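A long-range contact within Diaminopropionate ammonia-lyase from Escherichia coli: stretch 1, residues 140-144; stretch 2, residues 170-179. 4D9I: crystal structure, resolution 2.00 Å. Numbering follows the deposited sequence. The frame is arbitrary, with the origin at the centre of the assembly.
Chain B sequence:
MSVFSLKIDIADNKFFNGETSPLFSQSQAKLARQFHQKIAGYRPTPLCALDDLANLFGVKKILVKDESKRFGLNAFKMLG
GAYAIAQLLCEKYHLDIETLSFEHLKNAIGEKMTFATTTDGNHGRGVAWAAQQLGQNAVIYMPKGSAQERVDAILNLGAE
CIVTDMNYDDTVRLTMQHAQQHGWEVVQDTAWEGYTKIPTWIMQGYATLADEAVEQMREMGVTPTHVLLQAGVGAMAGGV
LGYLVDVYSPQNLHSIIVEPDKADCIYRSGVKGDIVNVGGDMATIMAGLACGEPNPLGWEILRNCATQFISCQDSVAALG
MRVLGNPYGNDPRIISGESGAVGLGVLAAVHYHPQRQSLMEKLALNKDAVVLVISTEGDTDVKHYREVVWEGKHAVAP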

# COMPACT_ATOMS: atom_id res chain seq x y z
N ILE B 140 -29.37 -11.48 -13.75
CA ILE B 140 -28.68 -10.20 -13.58
C ILE B 140 -28.28 -9.59 -14.92
O ILE B 140 -27.71 -10.26 -15.79
CB ILE B 140 -27.43 -10.36 -12.68
CG1 ILE B 140 -27.75 -11.14 -11.39
CG2 ILE B 140 -26.79 -9.03 -12.37
CD1 ILE B 140 -28.94 -10.67 -10.56
N TYR B 141 -28.60 -8.31 -15.11
CA TYR B 141 -28.11 -7.57 -16.28
C TYR B 141 -26.99 -6.60 -15.86
O TYR B 141 -27.07 -5.95 -14.81
CB TYR B 141 -29.26 -6.84 -16.98
CG TYR B 141 -30.30 -7.75 -17.63
CD1 TYR B 141 -30.45 -9.07 -17.22
CD2 TYR B 141 -31.14 -7.28 -18.63
CE1 TYR B 141 -31.39 -9.90 -17.80
CE2 TYR B 141 -32.09 -8.10 -19.21
CZ TYR B 141 -32.21 -9.42 -18.79
OH TYR B 141 -33.15 -10.25 -19.35
N MET B 142 -25.93 -6.53 -16.66
CA MET B 142 -24.83 -5.58 -16.44
C MET B 142 -24.61 -4.73 -17.70
O MET B 142 -24.76 -5.23 -18.82
CB MET B 142 -23.55 -6.30 -16.00
CG MET B 142 -23.67 -7.10 -14.71
SD MET B 142 -22.07 -7.68 -14.09
CE MET B 142 -21.40 -6.12 -13.53
N PRO B 143 -24.27 -3.43 -17.53
CA PRO B 143 -24.16 -2.54 -18.69
C PRO B 143 -22.84 -2.71 -19.44
O PRO B 143 -21.90 -3.32 -18.92
CB PRO B 143 -24.24 -1.13 -18.08
CG PRO B 143 -24.25 -1.31 -16.60
CD PRO B 143 -23.94 -2.74 -16.28
N LYS B 144 -22.80 -2.18 -20.67
CA LYS B 144 -21.59 -2.18 -21.49
C LYS B 144 -20.41 -1.63 -20.69
O LYS B 144 -20.53 -0.60 -20.01
CB LYS B 144 -21.80 -1.37 -22.78
CG LYS B 144 -21.98 0.13 -22.62
N ASP B 170 -30.39 2.73 -19.19
CA ASP B 170 -31.10 1.98 -20.23
C ASP B 170 -31.23 0.49 -19.89
O ASP B 170 -32.29 -0.10 -20.08
CB ASP B 170 -30.39 2.11 -21.59
CG ASP B 170 -30.36 3.54 -22.11
OD1 ASP B 170 -31.37 4.26 -21.97
OD2 ASP B 170 -29.31 3.94 -22.66
N THR B 171 -30.14 -0.09 -19.40
CA THR B 171 -30.09 -1.51 -19.03
C THR B 171 -31.13 -1.85 -17.95
O THR B 171 -31.72 -2.94 -17.97
CB THR B 171 -28.68 -1.91 -18.56
OG1 THR B 171 -27.76 -1.73 -19.65
CG2 THR B 171 -28.62 -3.36 -18.10
N VAL B 172 -31.34 -0.92 -17.01
CA VAL B 172 -32.36 -1.08 -15.97
C VAL B 172 -33.74 -1.24 -16.59
O VAL B 172 -34.53 -2.08 -16.15
CB VAL B 172 -32.36 0.09 -14.96
CG1 VAL B 172 -33.54 -0.01 -14.00
CG2 VAL B 172 -31.07 0.12 -14.16
N ARG B 173 -34.01 -0.45 -17.63
CA ARG B 173 -35.26 -0.53 -18.39
C ARG B 173 -35.42 -1.89 -19.06
O ARG B 173 -36.51 -2.47 -19.04
CB ARG B 173 -35.35 0.62 -19.40
CG ARG B 173 -36.02 1.90 -18.89
CD ARG B 173 -35.21 2.62 -17.82
N LEU B 174 -34.34 -2.42 -19.64
CA LEU B 174 -34.37 -3.77 -20.20
C LEU B 174 -34.73 -4.83 -19.14
O LEU B 174 -35.46 -5.77 -19.44
CB LEU B 174 -33.04 -4.12 -20.90
N THR B 175 -34.22 -4.67 -17.92
CA THR B 175 -34.56 -5.56 -16.80
C THR B 175 -36.06 -5.54 -16.49
O THR B 175 -36.67 -6.59 -16.32
CB THR B 175 -33.71 -5.26 -15.54
OG1 THR B 175 -32.37 -5.72 -15.74
CG2 THR B 175 -34.25 -5.99 -14.30
N MET B 176 -36.64 -4.34 -16.42
CA MET B 176 -38.07 -4.15 -16.16
C MET B 176 -38.91 -4.76 -17.27
O MET B 176 -39.90 -5.47 -17.01
CB MET B 176 -38.42 -2.66 -16.01
CG MET B 176 -37.46 -1.90 -15.08
SD MET B 176 -38.11 -0.28 -14.63
CE MET B 176 -36.82 0.82 -15.20
N GLN B 177 -38.51 -4.49 -18.51
CA GLN B 177 -39.11 -5.07 -19.70
C GLN B 177 -39.20 -6.59 -19.62
O GLN B 177 -40.29 -7.16 -19.69
CB GLN B 177 -38.33 -4.67 -20.95
CG GLN B 177 -39.09 -3.82 -21.94
CD GLN B 177 -38.89 -4.29 -23.37
OE1 GLN B 177 -37.76 -4.38 -23.86
NE2 GLN B 177 -39.98 -4.61 -24.06
N HIS B 178 -38.04 -7.24 -19.47
CA HIS B 178 -37.98 -8.71 -19.48
C HIS B 178 -38.69 -9.32 -18.31
O HIS B 178 -39.29 -10.39 -18.43
CB HIS B 178 -36.54 -9.20 -19.56
CG HIS B 178 -35.84 -8.86 -20.85
ND1 HIS B 178 -35.01 -7.80 -20.97
CD2 HIS B 178 -35.87 -9.48 -22.10
CE1 HIS B 178 -34.54 -7.74 -22.23
NE2 HIS B 178 -35.06 -8.77 -22.92
N ALA B 179 -38.62 -8.66 -17.15
CA ALA B 179 -39.34 -9.13 -15.96
C ALA B 179 -40.85 -9.14 -16.18
O ALA B 179 -41.51 -10.12 -15.86
CB ALA B 179 -38.97 -8.28 -14.75

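Strand 140-142 runs nearly antiparallel to helix 170-179: their N-to-C directions differ by 157°, and the axes approach to 8.5 Å, close enough for side chains to fill the gap. The CA atoms of Tyr141 and Thr175 lie 6.8 Å apart, those of Pro143 and Thr171 6.0 Å.

Ile140 points its CA-to-CB bond away from the helix and makes no contact. Tyr141, its bond directed toward the helix, has the largest covered area of any residue here, 111 Å² of the 275 Å² buried on both sides together. Its CB meets Thr171 CG2 at 3.7 Å, a methyl contact, and CD2 lies 4.3 Å from Leu174 CB; the leucine is modelled no further. Thr175 OG1 approaches Tyr141 CG at 3.5 Å, while finding its hydrogen bond elsewhere in the structure. At the ring's far end, Tyr141 presents its edge to the face of His178 in an offset arrangement, with centroids 5.4 Å apart and planes at 61°; Tyr141 OH sits 3.4 Å from His178 CG. The imidazole is anchored within its own helix, ND1 donating to Leu174 O at 2.6 Å.

Met142 turns away again, as strand alternation predicts. Pro143 then packs against Thr171: Pro143 CB lies 3.9 Å from Thr171 OG1. No clear hydrogen bond joins the stretches, so the evidence favours packing.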